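Local coordinates for acetoin utilization protein AcuB, putative (Vibrio cholerae, PDB 2O16), which is of unknown function but pairs two CBS domains, modules that in relatives often bind adenine nucleotides, and is named for a putative role in acetoin utilization, at residues 38-43 and 121-126; 49-54 and 111-116; 99-104 and 127-132; 16-21 and 28-33. One frame throughout, in Å; residues are numbered along the deposited sequence. Where two conformers were deposited one is given.

Contact 1 of 4, residues 38-43 and 121-126. With PO4 (phosphate ion), chain C.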
# COMPACT_ATOMS: atom_id res chain seq x y z
N HIS A 38 2.82 2.10 -4.94
CA HIS A 38 2.00 1.00 -4.46
C HIS A 38 0.57 1.21 -4.89
O HIS A 38 -0.00 2.27 -4.63
CB HIS A 38 2.07 0.90 -2.92
CG HIS A 38 3.45 0.65 -2.41
ND1 HIS A 38 4.33 1.67 -2.13
CD2 HIS A 38 4.12 -0.51 -2.19
CE1 HIS A 38 5.49 1.16 -1.75
NE2 HIS A 38 5.39 -0.16 -1.79
N VAL A 39 0.02 0.19 -5.56
CA VAL A 39 -1.34 0.22 -6.08
C VAL A 39 -2.04 -1.05 -5.63
O VAL A 39 -1.73 -2.14 -6.13
CB VAL A 39 -1.37 0.27 -7.60
CG1 VAL A 39 -2.82 0.32 -8.12
CG2 VAL A 39 -0.55 1.51 -8.12
N PRO A 40 -2.97 -0.90 -4.69
CA PRO A 40 -3.81 -2.04 -4.33
C PRO A 40 -4.69 -2.50 -5.54
O PRO A 40 -5.16 -1.67 -6.37
CB PRO A 40 -4.66 -1.49 -3.18
CG PRO A 40 -3.93 -0.22 -2.71
CD PRO A 40 -3.32 0.32 -3.94
N ILE A 41 -4.85 -3.81 -5.63
CA ILE A 41 -5.73 -4.45 -6.61
C ILE A 41 -7.03 -4.86 -5.90
O ILE A 41 -6.98 -5.55 -4.87
CB ILE A 41 -5.05 -5.72 -7.21
CG1 ILE A 41 -3.64 -5.40 -7.76
CG2 ILE A 41 -5.97 -6.43 -8.22
CD1 ILE A 41 -3.55 -4.22 -8.71
N VAL A 42 -8.18 -4.43 -6.42
CA VAL A 42 -9.45 -4.64 -5.71
C VAL A 42 -10.50 -5.20 -6.65
O VAL A 42 -10.33 -5.14 -7.87
CB VAL A 42 -9.99 -3.33 -5.09
CG1 VAL A 42 -9.04 -2.80 -3.99
CG2 VAL A 42 -10.21 -2.25 -6.21
N ASP A 43 -11.58 -5.76 -6.09
CA ASP A 43 -12.72 -6.17 -6.94
C ASP A 43 -13.69 -4.99 -7.06
O ASP A 43 -13.42 -3.91 -6.56
CB ASP A 43 -13.38 -7.47 -6.40
CG ASP A 43 -14.20 -7.26 -5.11
OD1 ASP A 43 -14.39 -6.12 -4.63
OD2 ASP A 43 -14.66 -8.29 -4.55
N VAL A 121 -9.91 0.34 3.01
CA VAL A 121 -10.22 1.70 3.47
C VAL A 121 -9.00 2.65 3.43
O VAL A 121 -9.11 3.88 3.54
CB VAL A 121 -10.90 1.68 4.87
CG1 VAL A 121 -12.24 0.94 4.77
CG2 VAL A 121 -10.00 1.02 5.94
N GLY A 122 -7.81 2.08 3.26
CA GLY A 122 -6.63 2.93 3.23
C GLY A 122 -5.38 2.11 2.99
O GLY A 122 -5.45 0.89 2.90
N ILE A 123 -4.23 2.79 2.90
CA ILE A 123 -2.92 2.13 2.90
C ILE A 123 -1.97 2.87 3.82
O ILE A 123 -2.11 4.08 4.00
CB ILE A 123 -2.27 2.03 1.48
CG1 ILE A 123 -2.12 3.44 0.84
CG2 ILE A 123 -3.08 1.03 0.60
CD1 ILE A 123 -1.33 3.46 -0.54
N ILE A 124 -1.01 2.14 4.39
CA ILE A 124 0.10 2.77 5.11
C ILE A 124 1.33 2.64 4.24
O ILE A 124 1.73 1.52 3.89
CB ILE A 124 0.41 2.08 6.45
CG1 ILE A 124 -0.83 2.00 7.36
CG2 ILE A 124 1.60 2.81 7.14
CD1 ILE A 124 -0.58 1.15 8.60
N THR A 125 1.94 3.76 3.87
CA THR A 125 3.20 3.70 3.12
C THR A 125 4.29 4.49 3.81
O THR A 125 4.03 5.23 4.76
CB THR A 125 3.09 4.28 1.69
OG1 THR A 125 2.70 5.64 1.78
CG2 THR A 125 2.09 3.48 0.82
N ASP A 126 5.52 4.35 3.31
CA ASP A 126 6.62 5.16 3.84
C ASP A 126 6.21 6.65 3.86
O ASP A 126 6.54 7.37 4.81
CB ASP A 126 7.93 4.89 3.08
CG ASP A 126 7.74 4.80 1.56
OD1 ASP A 126 6.78 5.39 1.03
OD2 ASP A 126 8.57 4.15 0.89
P PO4 C . 4.57 5.28 -1.86
O1 PO4 C . 3.67 4.33 -2.60
O2 PO4 C . 5.62 4.42 -1.18
O3 PO4 C . 5.25 6.11 -2.93
O4 PO4 C . 3.86 6.17 -0.86
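The His38 ring and the Thr125 side chain are brought together by two different first torsions. In His38, CG lies opposite the carbonyl carbon (chi1 -60°), and the ring swings off strand 38-42 toward the other segment. Thr125 instead tucks OG1 between its own N and carbonyl carbon, which turns CG2 toward His38 and brings it to 4.1 Å from ND1. The methyl approaches the imidazole obliquely. A phosphate ion, probably from the crystallisation liquor, sits at the ring's edge with its phosphorus in the ring plane. ND1 gives its N-H to O1 over 2.8 Å, almost straight at 171°, with a weak, bent second bond to O2 of the same ion. Thr125 OG1 lies 2.9 Å from phosphate O4.

The two strands belong to different CBS domains and face each other across the buried centre of the chain, as the sheets do in a paired CBS (Bateman) module, where the clefts at the interface are the usual nucleotide sites. Gly122 to Asp128 fit the glycine-hydrophobic-hydrophobic-Thr/Ser-x-x-Asp signature of such sites, so the phosphate may mark a nucleotide phosphate position. Ser127 OG and the backbone N of Arg37 bind the same ion.

Away from the ion, packing takes over. Ile123 CG2 comes to 3.6 Å from Pro40 CG, the two side chains crossing at about a right angle, while Ile123 CD1 touches His38 O only loosely, at 4.5 Å. No hydrogen bond joins the two strands directly.

Contact 2 of 4, residues 49-54 and 111-116. With PO4 (phosphate ion), chain E.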
# COMPACT_ATOMS: atom_id res chain seq x y z
N LEU A 49 -7.77 -7.61 -3.14
CA LEU A 49 -7.35 -8.87 -3.73
C LEU A 49 -5.83 -9.04 -3.68
O LEU A 49 -5.34 -10.14 -3.71
CB LEU A 49 -7.77 -8.93 -5.20
CG LEU A 49 -9.28 -8.80 -5.45
CD1 LEU A 49 -9.58 -8.81 -6.95
CD2 LEU A 49 -10.00 -9.94 -4.74
N GLY A 50 -5.10 -7.93 -3.67
CA GLY A 50 -3.62 -7.95 -3.68
C GLY A 50 -3.08 -6.54 -3.84
O GLY A 50 -3.83 -5.58 -3.77
N ILE A 51 -1.77 -6.40 -4.06
CA ILE A 51 -1.17 -5.10 -4.21
C ILE A 51 0.09 -5.25 -5.08
O ILE A 51 0.79 -6.26 -5.01
CB ILE A 51 -0.90 -4.44 -2.80
CG1 ILE A 51 -0.17 -3.10 -2.93
CG2 ILE A 51 -0.18 -5.40 -1.85
CD1 ILE A 51 -0.29 -2.26 -1.69
N VAL A 52 0.33 -4.27 -5.96
CA VAL A 52 1.54 -4.30 -6.78
C VAL A 52 2.42 -3.09 -6.42
O VAL A 52 1.92 -1.99 -6.21
CB VAL A 52 1.21 -4.31 -8.32
CG1 VAL A 52 0.54 -5.65 -8.70
CG2 VAL A 52 0.31 -3.11 -8.70
N SER A 53 3.73 -3.34 -6.28
CA SER A 53 4.67 -2.26 -5.97
C SER A 53 5.45 -1.94 -7.24
O SER A 53 5.44 -2.71 -8.20
CB SER A 53 5.65 -2.70 -4.88
OG SER A 53 6.41 -3.80 -5.34
N GLN A 54 6.15 -0.81 -7.23
CA GLN A 54 7.11 -0.54 -8.31
C GLN A 54 8.08 -1.71 -8.46
O GLN A 54 8.42 -2.11 -9.58
CB GLN A 54 7.89 0.75 -8.06
CG GLN A 54 8.91 1.04 -9.18
CD GLN A 54 9.79 2.23 -8.82
OE1 GLN A 54 10.74 2.11 -8.05
NE2 GLN A 54 9.41 3.38 -9.32
N CYS A 111 4.57 -1.45 2.56
CA CYS A 111 3.22 -0.91 2.46
C CYS A 111 2.19 -1.87 3.03
O CYS A 111 2.19 -3.04 2.69
CB CYS A 111 2.86 -0.63 1.00
SG CYS A 111 1.18 -0.08 0.70
N LEU A 112 1.33 -1.37 3.90
CA LEU A 112 0.34 -2.20 4.57
C LEU A 112 -1.07 -1.67 4.24
O LEU A 112 -1.46 -0.61 4.74
CB LEU A 112 0.65 -2.21 6.08
CG LEU A 112 -0.10 -3.08 7.09
CD1 LEU A 112 0.05 -4.58 6.74
CD2 LEU A 112 0.43 -2.77 8.51
N PRO A 113 -1.82 -2.39 3.38
CA PRO A 113 -3.23 -2.06 3.13
C PRO A 113 -4.03 -2.17 4.42
O PRO A 113 -3.74 -3.03 5.24
CB PRO A 113 -3.69 -3.15 2.15
CG PRO A 113 -2.41 -3.72 1.56
CD PRO A 113 -1.35 -3.55 2.60
N VAL A 114 -5.01 -1.29 4.59
CA VAL A 114 -5.86 -1.22 5.76
C VAL A 114 -7.25 -1.63 5.27
O VAL A 114 -7.79 -1.07 4.31
CB VAL A 114 -5.90 0.23 6.35
CG1 VAL A 114 -6.79 0.34 7.61
CG2 VAL A 114 -4.48 0.72 6.64
N VAL A 115 -7.81 -2.66 5.91
CA VAL A 115 -9.07 -3.23 5.45
C VAL A 115 -10.07 -3.31 6.62
O VAL A 115 -9.69 -3.60 7.75
CB VAL A 115 -8.88 -4.65 4.84
CG1 VAL A 115 -8.04 -4.58 3.51
CG2 VAL A 115 -8.21 -5.56 5.83
N ALA A 116 -11.34 -3.02 6.32
CA ALA A 116 -12.43 -3.17 7.28
C ALA A 116 -13.49 -3.98 6.55
O ALA A 116 -13.98 -3.56 5.48
CB ALA A 116 -12.96 -1.83 7.70
P PO4 E . 7.81 -6.72 -3.23
O1 PO4 E . 6.74 -7.60 -3.83
O2 PO4 E . 8.99 -6.75 -4.18
O3 PO4 E . 7.34 -5.26 -3.08
O4 PO4 E . 8.29 -7.33 -1.92
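Ile51 touches Cys111 and Pro113 in a small, buried, purely apolar contact between strand 48-53 of one sheet and, in the other, strand 112-116 with Cys111 beside it, close to the centre of the chain. One methyl carries all of it. Ile51 holds CG1 opposite its backbone N (chi1 176°) and continues nearly extended through chi2, which thrusts CD1 as far as the side chain can reach toward the other segment. There CD1 meets Cys111 SG at 3.6 Å and the CG corner of the Pro113 ring at 4.1 Å, so the methyl touches a thiol and a proline ring together. The Cys111 sulfur is extended likewise, opposite its own N, and comes from the facing side to meet the methyl. No hydrogen bond links the two segments; backbone hydrogen bonds instead run within each sheet, such as Val52 with Val39 and Leu112 with Ile124. A classic beta bulge at Leu49 and Gly50, both opposite Ile41, lies just before Ile51.

At the far end of its strand, Ser53 caps the following helix and also donates from OG to O3 of a second phosphate ion, 2.8 Å away. Gly50, Ile51, Val52, Ser53 and Asp56 follow the same signature as Gly122 to Asp128, and Pro113 occupies the place that Pro40 holds in the other domain: the pseudo-twofold arrangement characteristic of tandem CBS domains.

Contact 3 of 4, residues 99-104 and 127-132. With PO4 (phosphate ion), chain C.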
# COMPACT_ATOMS: atom_id res chain seq x y z
N GLU A 99 2.36 -0.30 17.25
CA GLU A 99 2.37 -1.75 17.12
C GLU A 99 2.45 -2.14 15.64
O GLU A 99 3.22 -3.04 15.27
CB GLU A 99 1.12 -2.35 17.77
CG GLU A 99 1.10 -3.86 17.61
CD GLU A 99 0.00 -4.55 18.41
OE1 GLU A 99 -0.99 -3.88 18.83
OE2 GLU A 99 0.15 -5.78 18.63
N SER A 100 1.69 -1.43 14.80
CA SER A 100 1.63 -1.75 13.37
C SER A 100 2.94 -1.41 12.68
O SER A 100 3.40 -2.16 11.81
CB SER A 100 0.44 -1.04 12.69
OG SER A 100 -0.79 -1.54 13.23
N ALA A 101 3.54 -0.28 13.07
CA ALA A 101 4.87 0.11 12.51
C ALA A 101 5.95 -0.91 12.88
O ALA A 101 6.81 -1.27 12.04
CB ALA A 101 5.27 1.50 13.00
N ILE A 102 5.95 -1.34 14.15
CA ILE A 102 6.91 -2.36 14.60
C ILE A 102 6.75 -3.65 13.78
O ILE A 102 7.73 -4.26 13.36
CB ILE A 102 6.81 -2.61 16.14
CG1 ILE A 102 7.32 -1.36 16.92
CG2 ILE A 102 7.62 -3.83 16.53
CD1 ILE A 102 6.94 -1.34 18.44
N TYR A 103 5.51 -4.05 13.54
CA TYR A 103 5.19 -5.18 12.68
C TYR A 103 5.77 -5.00 11.27
O TYR A 103 6.40 -5.90 10.72
CB TYR A 103 3.67 -5.36 12.61
CG TYR A 103 3.23 -6.60 11.85
CD1 TYR A 103 2.91 -7.79 12.52
CD2 TYR A 103 3.12 -6.58 10.45
CE1 TYR A 103 2.49 -8.93 11.81
CE2 TYR A 103 2.72 -7.69 9.74
CZ TYR A 103 2.40 -8.86 10.43
OH TYR A 103 1.99 -9.96 9.69
N MET A 104 5.57 -3.82 10.70
CA MET A 104 6.07 -3.52 9.35
C MET A 104 7.59 -3.57 9.30
O MET A 104 8.20 -4.07 8.32
CB MET A 104 5.56 -2.15 8.91
CG MET A 104 4.05 -2.18 8.52
SD MET A 104 3.49 -0.50 8.10
CE MET A 104 4.19 -0.26 6.50
N SER A 127 5.49 7.10 2.83
CA SER A 127 5.06 8.52 2.79
C SER A 127 4.26 8.92 4.04
O SER A 127 4.40 10.03 4.55
CB SER A 127 4.30 8.86 1.50
OG SER A 127 5.07 8.46 0.37
N ASP A 128 3.42 8.02 4.54
CA ASP A 128 2.66 8.31 5.76
C ASP A 128 3.54 8.45 7.00
O ASP A 128 3.25 9.30 7.89
CB ASP A 128 1.57 7.24 5.99
CG ASP A 128 0.59 7.17 4.84
OD1 ASP A 128 0.09 8.24 4.41
OD2 ASP A 128 0.35 6.06 4.34
N PHE A 129 4.57 7.62 7.09
CA PHE A 129 5.56 7.72 8.18
C PHE A 129 6.38 8.99 8.11
O PHE A 129 6.72 9.55 9.15
CB PHE A 129 6.48 6.51 8.19
CG PHE A 129 5.79 5.24 8.63
CD1 PHE A 129 5.22 5.15 9.89
CD2 PHE A 129 5.68 4.16 7.76
CE1 PHE A 129 4.55 3.96 10.30
CE2 PHE A 129 5.03 2.96 8.17
CZ PHE A 129 4.47 2.88 9.42
N VAL A 130 6.71 9.45 6.91
CA VAL A 130 7.34 10.78 6.81
C VAL A 130 6.49 11.88 7.46
O VAL A 130 6.98 12.69 8.23
CB VAL A 130 7.69 11.15 5.34
CG1 VAL A 130 8.28 12.58 5.27
CG2 VAL A 130 8.70 10.14 4.75
N THR A 131 5.19 11.91 7.14
CA THR A 131 4.26 12.89 7.65
C THR A 131 4.17 12.81 9.16
O THR A 131 4.22 13.82 9.88
CB THR A 131 2.85 12.67 7.06
OG1 THR A 131 2.90 12.85 5.64
CG2 THR A 131 1.82 13.69 7.65
N ILE A 132 4.04 11.58 9.65
CA ILE A 132 3.94 11.42 11.08
C ILE A 132 5.28 11.78 11.79
O ILE A 132 5.24 12.39 12.87
CB ILE A 132 3.30 10.05 11.45
CG1 ILE A 132 2.43 10.21 12.70
CG2 ILE A 132 4.34 8.97 11.63
CD1 ILE A 132 1.02 10.73 12.41
P PO4 C . 4.57 5.28 -1.86
O1 PO4 C . 3.67 4.33 -2.60
O2 PO4 C . 5.62 4.42 -1.18
O3 PO4 C . 5.25 6.11 -2.93
O4 PO4 C . 3.86 6.17 -0.86
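Phe129 is the residue of helix 126-141 that meets Ala101 and Met104 of helix 97-106, and the helix reaches it after a polar first turn. Ser127 looks elsewhere: its OG donates to O4 of the phosphate also held by His38, over 2.9 Å. Asp128, next in line, turns back to the helix start, where OD2 accepts from the N of Thr125, the N-cap residue, and OD1 bonds Thr12 OG1. Then comes Phe129, whose ring projects toward helix 97-106. Ala101 CB lies obliquely to it, 3.7 Å from CE1. Met104 approaches the rim: its first two torsions (chi1 -75°, chi2 177°) carry SD to the ring edge, in the ring plane and 4.9 Å from the centroid, and the bend at chi3 (75°) then folds CE to 3.7 Å from CE2. This is a Met-aromatic contact at the ring edge. Beneath both side chains lies Ile124 of strand 119-124, so the ring and the thioether close over the sheet together. Two helices packed side by side on one face of a small antiparallel sheet are the hallmark of the CBS domain.

Contact 4 of 4, residues 16-21 and 28-33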
# COMPACT_ATOMS: atom_id res chain seq x y z
N HIS A 16 -5.69 5.18 -4.74
CA HIS A 16 -5.94 4.76 -6.12
C HIS A 16 -5.67 3.28 -6.24
O HIS A 16 -4.61 2.78 -5.83
CB HIS A 16 -5.04 5.52 -7.09
CG HIS A 16 -5.40 6.97 -7.20
ND1 HIS A 16 -4.99 7.91 -6.28
CD2 HIS A 16 -6.13 7.64 -8.12
CE1 HIS A 16 -5.44 9.11 -6.64
NE2 HIS A 16 -6.15 8.97 -7.75
N THR A 17 -6.64 2.60 -6.83
CA THR A 17 -6.64 1.13 -6.95
C THR A 17 -6.87 0.74 -8.42
O THR A 17 -7.21 1.59 -9.26
CB THR A 17 -7.77 0.54 -6.11
OG1 THR A 17 -9.01 1.09 -6.55
CG2 THR A 17 -7.59 0.87 -4.63
N LEU A 18 -6.67 -0.53 -8.73
CA LEU A 18 -6.91 -1.03 -10.09
C LEU A 18 -7.61 -2.37 -10.01
O LEU A 18 -7.42 -3.10 -9.03
CB LEU A 18 -5.57 -1.17 -10.83
CG LEU A 18 -4.94 0.16 -11.29
CD1 LEU A 18 -3.61 -0.08 -11.94
CD2 LEU A 18 -5.86 0.99 -12.26
N LEU A 19 -8.42 -2.71 -11.04
CA LEU A 19 -8.99 -4.08 -11.16
C LEU A 19 -7.91 -5.07 -11.55
O LEU A 19 -6.88 -4.70 -12.12
CB LEU A 19 -10.13 -4.11 -12.21
CG LEU A 19 -11.33 -3.21 -11.93
CD1 LEU A 19 -12.34 -3.12 -13.14
CD2 LEU A 19 -12.04 -3.64 -10.62
N ARG A 20 -8.12 -6.35 -11.22
CA ARG A 20 -7.09 -7.40 -11.42
C ARG A 20 -6.82 -7.72 -12.87
O ARG A 20 -5.80 -8.36 -13.20
CB ARG A 20 -7.55 -8.70 -10.74
CG ARG A 20 -8.85 -9.29 -11.37
CD ARG A 20 -9.45 -10.41 -10.50
NE ARG A 20 -8.63 -11.62 -10.55
CZ ARG A 20 -8.72 -12.56 -11.50
NH1 ARG A 20 -9.58 -12.45 -12.51
NH2 ARG A 20 -7.93 -13.61 -11.44
N THR A 21 -7.77 -7.32 -13.73
CA THR A 21 -7.65 -7.45 -15.17
C THR A 21 -7.07 -6.21 -15.87
O THR A 21 -6.84 -6.22 -17.08
CB THR A 21 -9.03 -7.85 -15.81
OG1 THR A 21 -10.09 -7.05 -15.26
CG2 THR A 21 -9.33 -9.31 -15.54
N LYS A 28 1.95 0.82 -14.04
CA LYS A 28 3.09 1.69 -14.38
C LYS A 28 2.67 3.15 -14.60
O LYS A 28 3.23 4.07 -13.99
CB LYS A 28 3.84 1.15 -15.60
CG LYS A 28 5.17 1.87 -15.91
CD LYS A 28 5.60 1.53 -17.34
CE LYS A 28 6.76 2.42 -17.83
NZ LYS A 28 8.09 1.75 -17.63
N HIS A 29 1.69 3.36 -15.48
CA HIS A 29 1.19 4.70 -15.79
C HIS A 29 0.62 5.42 -14.59
O HIS A 29 0.86 6.62 -14.39
CB HIS A 29 0.15 4.66 -16.92
CG HIS A 29 0.71 4.28 -18.26
ND1 HIS A 29 1.94 4.73 -18.70
CD2 HIS A 29 0.20 3.52 -19.26
CE1 HIS A 29 2.18 4.23 -19.91
NE2 HIS A 29 1.14 3.50 -20.27
N LEU A 30 -0.12 4.69 -13.77
CA LEU A 30 -0.72 5.28 -12.59
C LEU A 30 0.38 5.69 -11.60
O LEU A 30 0.31 6.76 -11.03
CB LEU A 30 -1.68 4.27 -11.95
CG LEU A 30 -2.35 4.70 -10.65
CD1 LEU A 30 -3.21 5.90 -10.97
CD2 LEU A 30 -3.20 3.51 -10.14
N MET A 31 1.37 4.82 -11.41
CA MET A 31 2.52 5.12 -10.55
C MET A 31 3.30 6.36 -11.01
O MET A 31 3.66 7.22 -10.21
CB MET A 31 3.44 3.91 -10.49
CG MET A 31 2.90 2.82 -9.52
SD MET A 31 4.07 1.49 -9.37
CE MET A 31 2.97 0.20 -8.68
N GLU A 32 3.54 6.45 -12.31
CA GLU A 32 4.18 7.65 -12.91
C GLU A 32 3.35 8.94 -12.80
O GLU A 32 3.87 10.00 -12.41
CB GLU A 32 4.55 7.35 -14.35
CG GLU A 32 5.67 6.33 -14.46
CD GLU A 32 5.88 5.84 -15.87
OE1 GLU A 32 5.05 6.17 -16.76
OE2 GLU A 32 6.87 5.12 -16.08
N ALA A 33 2.05 8.84 -13.08
CA ALA A 33 1.18 10.01 -13.02
C ALA A 33 1.12 10.64 -11.64
O ALA A 33 1.08 11.87 -11.49
CB ALA A 33 -0.23 9.66 -13.51
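Leu30 is the side chain that joins helix 24-34 to the 16-21 segment, meeting Leu18 and His16. Its CB leaves the helix toward that segment, and CG continues outward, opposite the backbone N (chi1 177°); neither atom makes a close contact across to the segment, and the work falls to the two methyls at the fork. CD2 is the busier branch. It sits 3.9 Å from Leu18 CG and 4.0 Å from Leu18 CD1, the two leucines reaching for each other tip to tip, and it also comes within 4.1 Å of His16 CB. The other methyl, CD1, drifts toward the imidazole of His16, which it approaches obliquely, 4.4 Å from CD2 of that ring. One leucine fork therefore straddles two residues of the extended segment: one branch serves Leu18 and the root of His16, the other the histidine ring. No polar atom joins the segments, and the whole meeting lies near the surface, with His16 exposed.

Inward, both leucines also rest on Val39 of strand 38-42, so the strand forms a floor beneath them. Leu18 in addition binds that strand through its backbone, its N taking up Pro40 O and its O receiving the N-H of Val42. The chain thus runs along 16-21, rises through helix 24-34 and returns as strand 38-42 beside its start and in the same direction, with Leu30 filling the angle between helix and segment. Extended segment, helix and parallel strand together resemble a beta-alpha-beta crossover, as in CBS domains.

Contacts 1 and 2 lie at the core, their centres 4 Å apart, and hold the same two sheets together: contact 1 joins strands 38-42 and 119-124, contact 2 the neighbouring strands 48-53 and 112-116. Contacts 3 and 4 sit farther out, on opposite sides of the chain's centre, and each works within one domain, helix on helix in the former and helix on extended chain in the latter. The chemistry follows position. The interface is apolar between strands but ends in polar residues that grip phosphate, whereas the outer contacts rely on aromatic, thioether and leucine side chains. Phosphate C ties contact 1 to contact 3 through the start of helix 126-141.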